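Local coordinates for TerD domain-containing protein (Streptomyces coelicolor A3, PDB 2QZ7), which is of unknown function but, as a member of the TerD family, is probably related to proteins of tellurium resistance and binds sodium ions in its crystal, at residues V26-K31 against T128-A133; L44-T49 against E91-E96; S103-I108 against F158-S163. All blocks are in the same frame, centred on the assembly; numbering follows the deposited sequence.

How the contacts relate
The three contacts sample the two facing antiparallel sheets of this TerD domain. Contact 1 pairs strands 26-31 and 129-134 inside one sheet; contact 3 pairs 104-113 and 152-160 inside the other; contact 2 spans the gap, 44-52 to 91-95. Contacts 1 and 2, centres about 9 Å apart, share a sheet (26-31 beside 91-95), as do contacts 2 and 3 (44-52 beside 104-113). The centre of contact 3 lies about 17 Å from that of contact 2 and about 20 Å from that of contact 1. In sequence, contact 2 precedes contact 3 and lies within contact 1, while 1 and 3 interleave. All three meet between the sheets: Phe158 touches Val26 and Val132; Val107 touches Phe95.

Contact 1: V26-K31 against T128-A133; sequences VDVRLK and TGVVVA. With NA (sodium ion), chain E.
Two neighbouring antiparallel strands at the middle of one sheet of the TerD sandwich meet here, 26-31 against 129-133, their axes 167° apart in direction. Asp27 with Ala133, Arg29 with Val131 and Lys31 with Gly129 are hydrogen-bonded pairs, each joined by two N-H...O bonds. Most of the six bonds lie in or near the carbonyl plane; Gly129 N, 3.0 Å from Lys31 O, instead comes in from above that plane, where the strand starts. On the inner face the valines stand shoulder to shoulder: Val28 CG1, anti to its backbone N (chi1 179°), touches Val130 CG2 at 3.6 Å. Leu30 sends CD1 to the carbonyl of Gly129, and Val26 brings CG2 to that of Ala133, while Val26, Val130 and Val132 also reach strand 152-160 of the facing sheet.

The other face mixes charged and apolar residues: Asp27, Arg29 and Lys31 stand beside Ala133, Val131 and Gly129. Arg29 runs alongside Val131, bends at chi3 (-74°), and lays NH2 3.5 Å from Val131 CG1. Its NE lies 3.3 Å from Asp27 OD1, a salt bridge of charges alone, because that oxygen sits well out of the guanidinium plane. One water lies in that plane at its edge, accepting from Arg29 NE at 2.8 Å and within hydrogen-bonding distance of Val131 O, so it ties the side chain to the opposite strand. Lys31 CE passes 4.1 Å from Gly129 CA, against the bare backbone. At the far end Thr128 OG1 binds a sodium ion at 2.7 Å, with a water and the carbonyl oxygens of Phe122 and Val125. An aliphatic face turned to the facing sheet and a mixed outer face fit a strand pair of a beta-sandwich, here beginning beside a sodium site.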
ATOM      1  N   VAL A  26       5.159 -11.186  -4.176  1.00 55.25           N
ATOM      2  CA  VAL A  26       4.972  -9.911  -4.820  1.00 53.64           C
ATOM      3  C   VAL A  26       5.636  -8.875  -3.934  1.00 51.43           C
ATOM      4  O   VAL A  26       5.755  -9.084  -2.727  1.00 50.24           O
ATOM      5  CB  VAL A  26       3.448  -9.604  -5.057  1.00 54.75           C
ATOM      6  CG1 VAL A  26       2.748  -9.239  -3.794  1.00 53.83           C
ATOM      7  CG2 VAL A  26       3.279  -8.512  -6.072  1.00 55.96           C
ATOM      8  N   ASP A  27       6.128  -7.803  -4.532  1.00 49.69           N
ATOM      9  CA  ASP A  27       6.656  -6.696  -3.729  1.00 48.45           C
ATOM     10  C   ASP A  27       6.161  -5.357  -4.228  1.00 47.40           C
ATOM     11  O   ASP A  27       5.715  -5.218  -5.396  1.00 46.74           O
ATOM     12  CB  ASP A  27       8.187  -6.720  -3.632  1.00 48.27           C
ATOM     13  CG  ASP A  27       8.869  -6.233  -4.905  1.00 49.47           C
ATOM     14  OD1 ASP A  27       9.652  -5.266  -4.851  1.00 50.28           O
ATOM     15  OD2 ASP A  27       8.652  -6.834  -5.967  1.00 48.26           O
ATOM     16  N   VAL A  28       6.191  -4.392  -3.308  1.00 45.33           N
ATOM     17  CA  VAL A  28       5.755  -3.061  -3.559  1.00 44.04           C
ATOM     18  C   VAL A  28       6.911  -2.161  -3.125  1.00 44.54           C
ATOM     19  O   VAL A  28       7.410  -2.262  -2.006  1.00 44.16           O
ATOM     20  CB  VAL A  28       4.483  -2.737  -2.750  1.00 46.33           C
ATOM     21  CG1 VAL A  28       4.023  -1.291  -2.989  1.00 42.83           C
ATOM     22  CG2 VAL A  28       3.360  -3.729  -3.115  1.00 43.05           C
ATOM     23  N   ARG A  29       7.364  -1.309  -4.029  1.00 44.00           N
ATOM     24  CA  ARG A  29       8.455  -0.358  -3.694  1.00 44.43           C
ATOM     25  C   ARG A  29       7.944   1.042  -3.910  1.00 43.85           C
ATOM     26  O   ARG A  29       7.211   1.303  -4.892  1.00 43.49           O
ATOM     27  CB  ARG A  29       9.680  -0.604  -4.596  1.00 44.17           C
ATOM     28  CG  ARG A  29      10.449  -1.886  -4.292  1.00 45.93           C
ATOM     29  CD  ARG A  29      11.461  -2.204  -5.432  1.00 47.23           C
ATOM     30  NE  ARG A  29      10.710  -2.696  -6.587  1.00 45.86           N
ATOM     31  CZ  ARG A  29      11.207  -2.907  -7.803  1.00 49.36           C
ATOM     32  NH1 ARG A  29      12.474  -2.666  -8.052  1.00 48.59           N
ATOM     33  NH2 ARG A  29      10.426  -3.383  -8.769  1.00 48.78           N
ATOM     34  N   LEU A  30       8.375   1.952  -3.033  1.00 43.53           N
ATOM     35  CA  LEU A  30       7.875   3.318  -3.022  1.00 43.34           C
ATOM     36  C   LEU A  30       9.033   4.338  -2.976  1.00 43.50           C
ATOM     37  O   LEU A  30       9.999   4.134  -2.233  1.00 42.74           O
ATOM     38  CB  LEU A  30       6.983   3.489  -1.784  1.00 43.57           C
ATOM     39  CG  LEU A  30       6.543   4.910  -1.387  1.00 44.73           C
ATOM     40  CD1 LEU A  30       5.637   5.474  -2.477  1.00 42.20           C
ATOM     41  CD2 LEU A  30       5.776   4.803  -0.053  1.00 41.77           C
ATOM     42  N   LYS A  31       8.961   5.389  -3.807  1.00 42.70           N
ATOM     43  CA  LYS A  31       9.942   6.495  -3.778  1.00 42.84           C
ATOM     44  C   LYS A  31       9.195   7.806  -3.624  1.00 42.15           C
ATOM     45  O   LYS A  31       8.021   7.887  -3.978  1.00 42.71           O
ATOM     46  CB  LYS A  31      10.775   6.518  -5.084  1.00 42.50           C
ATOM     47  CG  LYS A  31       9.944   6.729  -6.362  1.00 41.52           C
ATOM     48  CD  LYS A  31      10.850   6.840  -7.606  1.00 45.07           C
ATOM     49  CE  LYS A  31      10.029   7.153  -8.864  1.00 48.48           C
ATOM     50  NZ  LYS A  31      10.893   7.527 -10.055  1.00 49.22           N
ATOM     51  N   THR A 128       6.769  11.214  -6.400  1.00 45.55           N
ATOM     52  CA  THR A 128       6.128  10.120  -5.725  1.00 44.95           C
ATOM     53  C   THR A 128       5.916   9.040  -6.758  1.00 45.79           C
ATOM     54  O   THR A 128       5.368   9.317  -7.832  1.00 46.06           O
ATOM     55  CB  THR A 128       4.757  10.508  -5.157  1.00 45.09           C
ATOM     56  OG1 THR A 128       3.926  10.975  -6.225  1.00 42.28           O
ATOM     57  CG2 THR A 128       4.901  11.582  -4.056  1.00 43.32           C
ATOM     58  N   GLY A 129       6.361   7.819  -6.440  1.00 45.89           N
ATOM     59  CA  GLY A 129       6.218   6.683  -7.361  1.00 45.89           C
ATOM     60  C   GLY A 129       6.124   5.346  -6.654  1.00 46.71           C
ATOM     61  O   GLY A 129       6.728   5.134  -5.595  1.00 48.14           O
ATOM     62  N   VAL A 130       5.395   4.426  -7.255  1.00 45.50           N
ATOM     63  CA  VAL A 130       5.269   3.078  -6.734  1.00 45.94           C
ATOM     64  C   VAL A 130       5.450   2.064  -7.880  1.00 45.70           C
ATOM     65  O   VAL A 130       5.099   2.335  -9.036  1.00 44.56           O
ATOM     66  CB  VAL A 130       3.898   2.912  -5.966  1.00 45.18           C
ATOM     67  CG1 VAL A 130       2.670   2.967  -6.925  1.00 45.64           C
ATOM     68  CG2 VAL A 130       3.885   1.672  -5.088  1.00 47.48           C
ATOM     69  N   VAL A 131       6.029   0.915  -7.561  1.00 46.25           N
ATOM     70  CA  VAL A 131       6.100  -0.194  -8.507  1.00 46.51           C
ATOM     71  C   VAL A 131       5.677  -1.474  -7.799  1.00 46.54           C
ATOM     72  O   VAL A 131       6.198  -1.791  -6.716  1.00 46.97           O
ATOM     73  CB  VAL A 131       7.550  -0.359  -9.112  1.00 47.04           C
ATOM     74  CG1 VAL A 131       7.643  -1.606 -10.028  1.00 43.87           C
ATOM     75  CG2 VAL A 131       7.982   0.904  -9.881  1.00 46.24           C
ATOM     76  N   VAL A 132       4.726  -2.194  -8.413  1.00 46.01           N
ATOM     77  CA  VAL A 132       4.261  -3.468  -7.930  1.00 45.51           C
ATOM     78  C   VAL A 132       4.776  -4.547  -8.899  1.00 45.43           C
ATOM     79  O   VAL A 132       4.580  -4.446 -10.109  1.00 45.58           O
ATOM     80  CB  VAL A 132       2.703  -3.469  -7.871  1.00 46.00           C
ATOM     81  CG1 VAL A 132       2.151  -4.807  -7.377  1.00 45.27           C
ATOM     82  CG2 VAL A 132       2.247  -2.325  -6.983  1.00 47.29           C
ATOM     83  N   ALA A 133       5.438  -5.574  -8.382  1.00 44.75           N
ATOM     84  CA  ALA A 133       6.020  -6.599  -9.281  1.00 44.67           C
ATOM     85  C   ALA A 133       5.962  -7.977  -8.686  1.00 44.97           C
ATOM     86  O   ALA A 133       5.918  -8.118  -7.466  1.00 45.15           O
ATOM     87  CB  ALA A 133       7.452  -6.261  -9.592  1.00 44.08           C
TER
HETATM   88 NA    NA E 195       3.429  13.600  -6.355  1.00 52.95          NA
HETATM   89  O   HOH W   1       8.166  -3.832  -7.006  1.00 37.10           O
HETATM   90  O   HOH W   2       1.771  12.911  -7.613  1.00 43.38           O

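Contact 2: L44-T49 against E91-E96; sequences LDIIAT and EEMTFE. With NA (sodium ion), chain D.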
ATOM      1  N   LEU A  44       5.705   9.240   4.173  1.00 41.74           N
ATOM      2  CA  LEU A  44       4.810   8.338   3.427  1.00 41.35           C
ATOM      3  C   LEU A  44       5.063   6.932   3.893  1.00 41.74           C
ATOM      4  O   LEU A  44       6.193   6.579   4.242  1.00 41.20           O
ATOM      5  CB  LEU A  44       5.029   8.367   1.912  1.00 40.96           C
ATOM      6  CG  LEU A  44       4.382   9.525   1.123  1.00 41.44           C
ATOM      7  CD1 LEU A  44       4.977  10.929   1.505  1.00 37.67           C
ATOM      8  CD2 LEU A  44       4.490   9.273  -0.364  1.00 36.19           C
ATOM      9  N   ASP A  45       3.978   6.160   3.944  1.00 41.93           N
ATOM     10  CA  ASP A  45       4.017   4.749   4.347  1.00 42.61           C
ATOM     11  C   ASP A  45       3.315   3.895   3.344  1.00 42.43           C
ATOM     12  O   ASP A  45       2.158   4.181   2.945  1.00 42.47           O
ATOM     13  CB  ASP A  45       3.288   4.522   5.676  1.00 41.72           C
ATOM     14  CG  ASP A  45       4.081   5.044   6.882  1.00 44.91           C
ATOM     15  OD1 ASP A  45       5.333   5.082   6.844  1.00 45.59           O
ATOM     16  OD2 ASP A  45       3.436   5.415   7.897  1.00 46.03           O
ATOM     17  N   ILE A  46       3.974   2.796   2.979  1.00 42.13           N
ATOM     18  CA  ILE A  46       3.240   1.680   2.363  1.00 42.77           C
ATOM     19  C   ILE A  46       2.452   1.010   3.488  1.00 43.72           C
ATOM     20  O   ILE A  46       3.003   0.712   4.571  1.00 43.16           O
ATOM     21  CB  ILE A  46       4.175   0.616   1.738  1.00 42.40           C
ATOM     22  CG1 ILE A  46       5.100   1.231   0.641  1.00 41.84           C
ATOM     23  CG2 ILE A  46       3.306  -0.547   1.106  1.00 44.57           C
ATOM     24  CD1 ILE A  46       6.226   0.201   0.146  1.00 40.89           C
ATOM     25  N   ILE A  47       1.177   0.749   3.231  1.00 43.58           N
ATOM     26  CA  ILE A  47       0.315   0.092   4.221  1.00 43.34           C
ATOM     27  C   ILE A  47      -0.434  -1.009   3.513  1.00 42.97           C
ATOM     28  O   ILE A  47      -0.940  -0.781   2.428  1.00 44.06           O
ATOM     29  CB  ILE A  47      -0.735   1.107   4.802  1.00 43.25           C
ATOM     30  CG1 ILE A  47      -0.025   2.316   5.479  1.00 44.76           C
ATOM     31  CG2 ILE A  47      -1.653   0.388   5.780  1.00 42.72           C
ATOM     32  CD1 ILE A  47      -1.035   3.421   5.978  1.00 42.23           C
ATOM     33  N   ALA A  48      -0.540  -2.194   4.124  1.00 43.43           N
ATOM     34  CA  ALA A  48      -1.408  -3.256   3.587  1.00 41.80           C
ATOM     35  C   ALA A  48      -2.338  -3.806   4.672  1.00 41.69           C
ATOM     36  O   ALA A  48      -2.035  -3.710   5.866  1.00 41.92           O
ATOM     37  CB  ALA A  48      -0.568  -4.417   2.999  1.00 41.83           C
ATOM     38  N   THR A  49      -3.470  -4.350   4.230  1.00 42.80           N
ATOM     39  CA  THR A  49      -4.439  -5.048   5.092  1.00 42.61           C
ATOM     40  C   THR A  49      -4.838  -6.320   4.460  1.00 42.33           C
ATOM     41  O   THR A  49      -4.847  -6.422   3.249  1.00 41.75           O
ATOM     42  CB  THR A  49      -5.686  -4.208   5.323  1.00 41.49           C
ATOM     43  OG1 THR A  49      -5.970  -3.505   4.113  1.00 42.49           O
ATOM     44  CG2 THR A  49      -5.413  -3.133   6.455  1.00 39.86           C
ATOM     45  N   GLU A  91      11.384   2.650   0.385  1.00 42.73           N
ATOM     46  CA  GLU A  91      10.546   1.855   1.244  1.00 43.22           C
ATOM     47  C   GLU A  91      10.037   0.678   0.436  1.00 43.95           C
ATOM     48  O   GLU A  91       9.754   0.817  -0.737  1.00 45.89           O
ATOM     49  CB  GLU A  91       9.382   2.708   1.786  1.00 43.22           C
ATOM     50  CG  GLU A  91       8.389   1.944   2.716  1.00 41.85           C
ATOM     51  CD  GLU A  91       7.758   2.848   3.758  1.00 41.63           C
ATOM     52  OE1 GLU A  91       8.448   3.799   4.226  1.00 42.44           O
ATOM     53  OE2 GLU A  91       6.599   2.600   4.148  1.00 44.34           O
ATOM     54  N   GLU A  92       9.929  -0.491   1.036  1.00 43.68           N
ATOM     55  CA  GLU A  92       9.443  -1.629   0.268  1.00 44.35           C
ATOM     56  C   GLU A  92       8.699  -2.604   1.176  1.00 43.33           C
ATOM     57  O   GLU A  92       8.998  -2.714   2.377  1.00 42.24           O
ATOM     58  CB  GLU A  92      10.617  -2.348  -0.427  1.00 45.99           C
ATOM     59  CG  GLU A  92      11.418  -3.266   0.496  1.00 48.95           C
ATOM     60  CD  GLU A  92      10.819  -4.701   0.600  1.00 51.29           C
ATOM     61  OE1 GLU A  92      10.223  -5.185  -0.366  1.00 51.27           O
ATOM     62  OE2 GLU A  92      10.964  -5.352   1.646  1.00 52.95           O
HETATM   63  N   MSE A  93       7.758  -3.327   0.584  1.00 42.45           N
HETATM   64  CA  MSE A  93       7.031  -4.353   1.295  1.00 42.20           C
HETATM   65  C   MSE A  93       6.944  -5.568   0.378  1.00 42.56           C
HETATM   66  O   MSE A  93       6.456  -5.470  -0.769  1.00 40.72           O
HETATM   67  CB  MSE A  93       5.597  -3.849   1.622  1.00 43.88           C
HETATM   68  CG  MSE A  93       4.810  -4.842   2.532  1.00 40.54           C
HETATM   69 SE   MSE A  93       3.070  -4.223   3.035  0.80 47.05          SE
HETATM   70  CE  MSE A  93       3.648  -2.848   4.245  1.00 39.48           C
ATOM     71  N   THR A  94       7.412  -6.710   0.876  1.00 42.69           N
ATOM     72  CA  THR A  94       7.310  -7.986   0.130  1.00 43.87           C
ATOM     73  C   THR A  94       6.235  -8.938   0.704  1.00 43.99           C
ATOM     74  O   THR A  94       6.219  -9.196   1.898  1.00 44.73           O
ATOM     75  CB  THR A  94       8.686  -8.655   0.112  1.00 43.95           C
ATOM     76  OG1 THR A  94       9.627  -7.776  -0.518  1.00 44.84           O
ATOM     77  CG2 THR A  94       8.683 -10.036  -0.607  1.00 46.11           C
ATOM     78  N   PHE A  95       5.396  -9.520  -0.158  1.00 43.94           N
ATOM     79  CA  PHE A  95       4.362 -10.456   0.266  1.00 44.49           C
ATOM     80  C   PHE A  95       4.639 -11.834  -0.260  1.00 45.51           C
ATOM     81  O   PHE A  95       4.839 -12.004  -1.468  1.00 46.27           O
ATOM     82  CB  PHE A  95       2.954 -10.079  -0.274  1.00 42.40           C
ATOM     83  CG  PHE A  95       2.549  -8.650  -0.015  1.00 44.39           C
ATOM     84  CD1 PHE A  95       1.454  -8.378   0.816  1.00 43.91           C
ATOM     85  CD2 PHE A  95       3.242  -7.582  -0.588  1.00 43.57           C
ATOM     86  CE1 PHE A  95       1.064  -7.083   1.057  1.00 43.64           C
ATOM     87  CE2 PHE A  95       2.840  -6.254  -0.345  1.00 41.31           C
ATOM     88  CZ  PHE A  95       1.736  -6.033   0.471  1.00 42.93           C
ATOM     89  N   GLU A  96       4.604 -12.818   0.630  1.00 44.90           N
ATOM     90  CA  GLU A  96       4.700 -14.190   0.221  1.00 45.97           C
ATOM     91  C   GLU A  96       3.270 -14.651   0.292  1.00 45.43           C
ATOM     92  O   GLU A  96       2.869 -15.286   1.259  1.00 45.63           O
ATOM     93  CB  GLU A  96       5.608 -15.001   1.160  1.00 45.37           C
ATOM     94  CG  GLU A  96       7.072 -14.525   1.269  1.00 50.60           C
ATOM     95  CD  GLU A  96       7.854 -14.545  -0.060  1.00 56.38           C
ATOM     96  OE1 GLU A  96       7.634 -15.444  -0.918  1.00 58.58           O
ATOM     97  OE2 GLU A  96       8.717 -13.645  -0.242  1.00 60.07           O
TER
HETATM   98 NA    NA D 194       7.485   5.292   5.757  1.00 30.59          NA
HETATM   99  O   HOH W   3       5.007   1.578   6.090  1.00 25.82           O
HETATM  100  O   HOH W   4       8.273   4.943   7.767  1.00 28.16           O
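Ile46, Ala48, Met93 and Phe95 meet between the two facing sheets, whose strands 44-49 and 91-95 run nearly parallel, 9° apart, with axes 7.5 Å from each other. Met93, a selenomethionine, extends from its backbone and bends at chi3 (-71°), setting SE 3.6 Å from Ala48 CB. Its CE turns back to Ile46, touching both CG2 and the carbonyl oxygen. Ala48 CB also meets the edge of the Phe95 ring, in plane, 3.7 Å from CE1. Ile46 slides past Glu91 in the opposite direction, with CD1 reaching over to the backbone of Glu92.

Outward from there the contact turns polar. Glu91 OE2 accepts the N-H of Ile46 (N to OE2 2.9 Å) from above the carboxylate plane, and a hydrogen bond from a water that also donates to Ile46 O. Its other oxygen, OE1, binds a sodium ion at 2.4 Å, beside Leu44 O and Asp45 OD1; Ser81 and a water complete the coordination. Asp45 OD2 is held by His114. The cation probably eases the meeting of two buried carboxylates. Apolar side chains meeting between two sheets are typical of a beta-sandwich core; here a sodium site joins the sheets at one end.

Contact 3: S103-I108 against F158-S163; sequences SIARVI and FTRNAS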
ATOM      1  N   SER A 103      -7.729 -19.048   5.168  1.00 47.14           N
ATOM      2  CA  SER A 103      -8.764 -18.167   5.680  1.00 47.89           C
ATOM      3  C   SER A 103      -8.575 -16.658   5.317  1.00 46.92           C
ATOM      4  O   SER A 103      -9.486 -15.869   5.517  1.00 47.05           O
ATOM      5  CB  SER A 103      -8.914 -18.361   7.194  1.00 48.44           C
ATOM      6  OG  SER A 103      -7.778 -17.858   7.892  1.00 51.75           O
ATOM      7  N   ILE A 104      -7.426 -16.270   4.759  1.00 46.56           N
ATOM      8  CA  ILE A 104      -7.247 -14.903   4.207  1.00 45.98           C
ATOM      9  C   ILE A 104      -7.343 -14.988   2.677  1.00 45.89           C
ATOM     10  O   ILE A 104      -6.575 -15.708   2.046  1.00 46.45           O
ATOM     11  CB  ILE A 104      -5.890 -14.275   4.640  1.00 45.85           C
ATOM     12  CG1 ILE A 104      -5.914 -13.963   6.131  1.00 45.74           C
ATOM     13  CG2 ILE A 104      -5.532 -12.978   3.809  1.00 44.62           C
ATOM     14  CD1 ILE A 104      -4.587 -13.699   6.670  1.00 48.98           C
ATOM     15  N   ALA A 105      -8.260 -14.238   2.083  1.00 44.84           N
ATOM     16  CA  ALA A 105      -8.528 -14.373   0.659  1.00 43.57           C
ATOM     17  C   ALA A 105      -8.397 -13.085  -0.133  1.00 42.48           C
ATOM     18  O   ALA A 105      -8.596 -13.077  -1.377  1.00 41.21           O
ATOM     19  CB  ALA A 105      -9.952 -15.032   0.416  1.00 43.26           C
ATOM     20  N   ARG A 106      -8.077 -11.997   0.571  1.00 41.98           N
ATOM     21  CA  ARG A 106      -7.908 -10.709  -0.076  1.00 41.88           C
ATOM     22  C   ARG A 106      -6.868  -9.881   0.675  1.00 42.84           C
ATOM     23  O   ARG A 106      -6.853  -9.869   1.923  1.00 42.73           O
ATOM     24  CB  ARG A 106      -9.261  -9.979  -0.124  1.00 41.77           C
ATOM     25  CG  ARG A 106      -9.226  -8.577  -0.718  1.00 40.47           C
ATOM     26  CD  ARG A 106     -10.717  -8.134  -0.998  1.00 44.72           C
ATOM     27  NE  ARG A 106     -10.731  -6.828  -1.646  1.00 46.16           N
ATOM     28  CZ  ARG A 106     -10.965  -5.659  -1.051  1.00 45.75           C
ATOM     29  NH1 ARG A 106     -11.226  -5.575   0.249  1.00 43.71           N
ATOM     30  NH2 ARG A 106     -10.934  -4.557  -1.782  1.00 45.69           N
ATOM     31  N   VAL A 107      -6.005  -9.216  -0.097  1.00 42.54           N
ATOM     32  CA  VAL A 107      -5.031  -8.291   0.413  1.00 44.02           C
ATOM     33  C   VAL A 107      -5.119  -6.986  -0.381  1.00 44.17           C
ATOM     34  O   VAL A 107      -5.215  -7.004  -1.614  1.00 43.96           O
ATOM     35  CB  VAL A 107      -3.570  -8.868   0.331  1.00 44.01           C
ATOM     36  CG1 VAL A 107      -2.552  -7.838   0.904  1.00 44.41           C
ATOM     37  CG2 VAL A 107      -3.503 -10.190   1.078  1.00 44.13           C
ATOM     38  N   ILE A 108      -5.109  -5.854   0.310  1.00 43.38           N
ATOM     39  CA  ILE A 108      -4.998  -4.611  -0.395  1.00 43.67           C
ATOM     40  C   ILE A 108      -3.849  -3.775   0.093  1.00 43.55           C
ATOM     41  O   ILE A 108      -3.592  -3.700   1.290  1.00 41.70           O
ATOM     42  CB  ILE A 108      -6.359  -3.872  -0.571  1.00 46.71           C
ATOM     43  CG1 ILE A 108      -6.283  -2.414  -0.949  1.00 47.08           C
ATOM     44  CG2 ILE A 108      -7.347  -4.055   0.548  1.00 51.15           C
ATOM     45  CD1 ILE A 108      -7.601  -2.170  -1.865  1.00 52.50           C
ATOM     46  N   PHE A 158      -4.842  -8.006  -4.213  1.00 43.97           N
ATOM     47  CA  PHE A 158      -4.619  -9.428  -4.463  1.00 43.37           C
ATOM     48  C   PHE A 158      -5.794 -10.214  -3.870  1.00 44.24           C
ATOM     49  O   PHE A 158      -6.220  -9.961  -2.729  1.00 43.86           O
ATOM     50  CB  PHE A 158      -3.274  -9.903  -3.895  1.00 43.08           C
ATOM     51  CG  PHE A 158      -2.121  -8.966  -4.220  1.00 44.90           C
ATOM     52  CD1 PHE A 158      -1.484  -9.029  -5.455  1.00 45.57           C
ATOM     53  CD2 PHE A 158      -1.714  -8.020  -3.302  1.00 46.11           C
ATOM     54  CE1 PHE A 158      -0.447  -8.133  -5.776  1.00 47.66           C
ATOM     55  CE2 PHE A 158      -0.638  -7.139  -3.572  1.00 47.92           C
ATOM     56  CZ  PHE A 158      -0.032  -7.183  -4.831  1.00 47.54           C
ATOM     57  N   THR A 159      -6.352 -11.127  -4.673  1.00 44.71           N
ATOM     58  CA  THR A 159      -7.482 -11.965  -4.266  1.00 44.74           C
ATOM     59  C   THR A 159      -7.235 -13.387  -4.756  1.00 45.71           C
ATOM     60  O   THR A 159      -6.545 -13.590  -5.771  1.00 45.08           O
ATOM     61  CB  THR A 159      -8.863 -11.445  -4.811  1.00 45.63           C
ATOM     62  OG1 THR A 159      -8.816 -11.349  -6.230  1.00 44.05           O
ATOM     63  CG2 THR A 159      -9.204 -10.078  -4.252  1.00 44.73           C
ATOM     64  N   ARG A 160      -7.779 -14.365  -4.032  1.00 47.04           N
ATOM     65  CA  ARG A 160      -7.702 -15.780  -4.429  1.00 48.52           C
ATOM     66  C   ARG A 160      -8.778 -16.213  -5.454  1.00 49.60           C
ATOM     67  O   ARG A 160      -9.953 -15.799  -5.396  1.00 48.40           O
ATOM     68  CB  ARG A 160      -7.826 -16.715  -3.211  1.00 49.52           C
ATOM     69  CG  ARG A 160      -6.722 -16.617  -2.154  1.00 49.66           C
ATOM     70  CD  ARG A 160      -6.963 -17.685  -1.064  1.00 51.78           C
ATOM     71  NE  ARG A 160      -5.969 -17.644   0.012  1.00 48.99           N
ATOM     72  CZ  ARG A 160      -4.828 -18.335  -0.018  1.00 49.96           C
ATOM     73  NH1 ARG A 160      -4.556 -19.095  -1.065  1.00 47.87           N
ATOM     74  NH2 ARG A 160      -3.949 -18.263   0.977  1.00 47.97           N
ATOM     75  N   ASN A 161      -8.354 -17.081  -6.372  1.00 50.44           N
ATOM     76  CA  ASN A 161      -9.250 -17.816  -7.270  1.00 51.39           C
ATOM     77  C   ASN A 161     -10.195 -18.775  -6.566  1.00 51.75           C
ATOM     78  O   ASN A 161     -10.130 -18.973  -5.348  1.00 51.43           O
ATOM     79  CB  ASN A 161      -8.435 -18.620  -8.298  1.00 51.76           C
ATOM     80  CG  ASN A 161      -8.307 -17.894  -9.625  1.00 54.68           C
ATOM     81  OD1 ASN A 161      -8.806 -16.777  -9.774  1.00 58.28           O
ATOM     82  ND2 ASN A 161      -7.664 -18.527 -10.603  1.00 56.78           N
ATOM     83  N   ALA A 162     -11.084 -19.377  -7.358  1.00 52.72           N
ATOM     84  CA  ALA A 162     -11.794 -20.569  -6.920  1.00 53.25           C
ATOM     85  C   ALA A 162     -10.760 -21.667  -6.626  1.00 53.62           C
ATOM     86  O   ALA A 162     -10.849 -22.361  -5.600  1.00 54.69           O
ATOM     87  CB  ALA A 162     -12.819 -21.014  -7.961  1.00 53.43           C
ATOM     88  N   SER A 163      -9.762 -21.797  -7.503  1.00 53.38           N
ATOM     89  CA  SER A 163      -8.683 -22.774  -7.307  1.00 53.36           C
ATOM     90  C   SER A 163      -7.656 -22.329  -6.247  1.00 53.05           C
ATOM     91  O   SER A 163      -6.737 -23.081  -5.901  1.00 53.01           O
ATOM     92  CB  SER A 163      -8.002 -23.133  -8.647  1.00 53.59           C
ATOM     93  OG  SER A 163      -6.799 -22.388  -8.841  1.00 54.81           O
TER
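The firm part of this contact is the short antiparallel pairing of Val107 with Phe158, whose two backbone bonds are nearly straight: Val107 N to Phe158 O is 2.7 Å and Phe158 N to Val107 O is 2.8 Å, both in the carbonyl plane. Both side chains share the buried face, where Phe158 CD2 comes 4.2 Å from Val107 CB. Next along, Arg106 and Thr159 lie side by side on the other face, where Thr159 CG2, anti to the carbonyl carbon, rests 3.8 Å from Arg106 CG. The extended Arg106 carries its guanidinium onward to a salt bridge with Glu157 and a cation-pi contact with Tyr51, and Ile108 CG2 sits over the rim of one face.

Toward Ser103 and Ser163 the strands part, and backbone pairing gives way to side-chain bonding. The last backbone bond, Arg160 N to Ala105 O at 3.1 Å, reaches the oxygen from above the carbonyl plane. Beyond it the Arg160 side chain continues the contact: extended from CG to NE, it runs past Ala105 and gives NE to Ile104 O at 2.9 Å, in the guanidinium plane and at 168°. Its remaining nitrogens go to Ser101 O and Gly164 O, so the guanidinium clasps three backbone carbonyls. Farther on, 161-163 turns away into exposed loop.

Strand 104-113 sits between 44-52 and 152-160; on its edge toward 44-52, Ala105 and Arg106 both face Tyr51, a classic beta bulge. Strand 152-160 is followed by 166-175, whose Trp166 and Phe168 pack on Phe158.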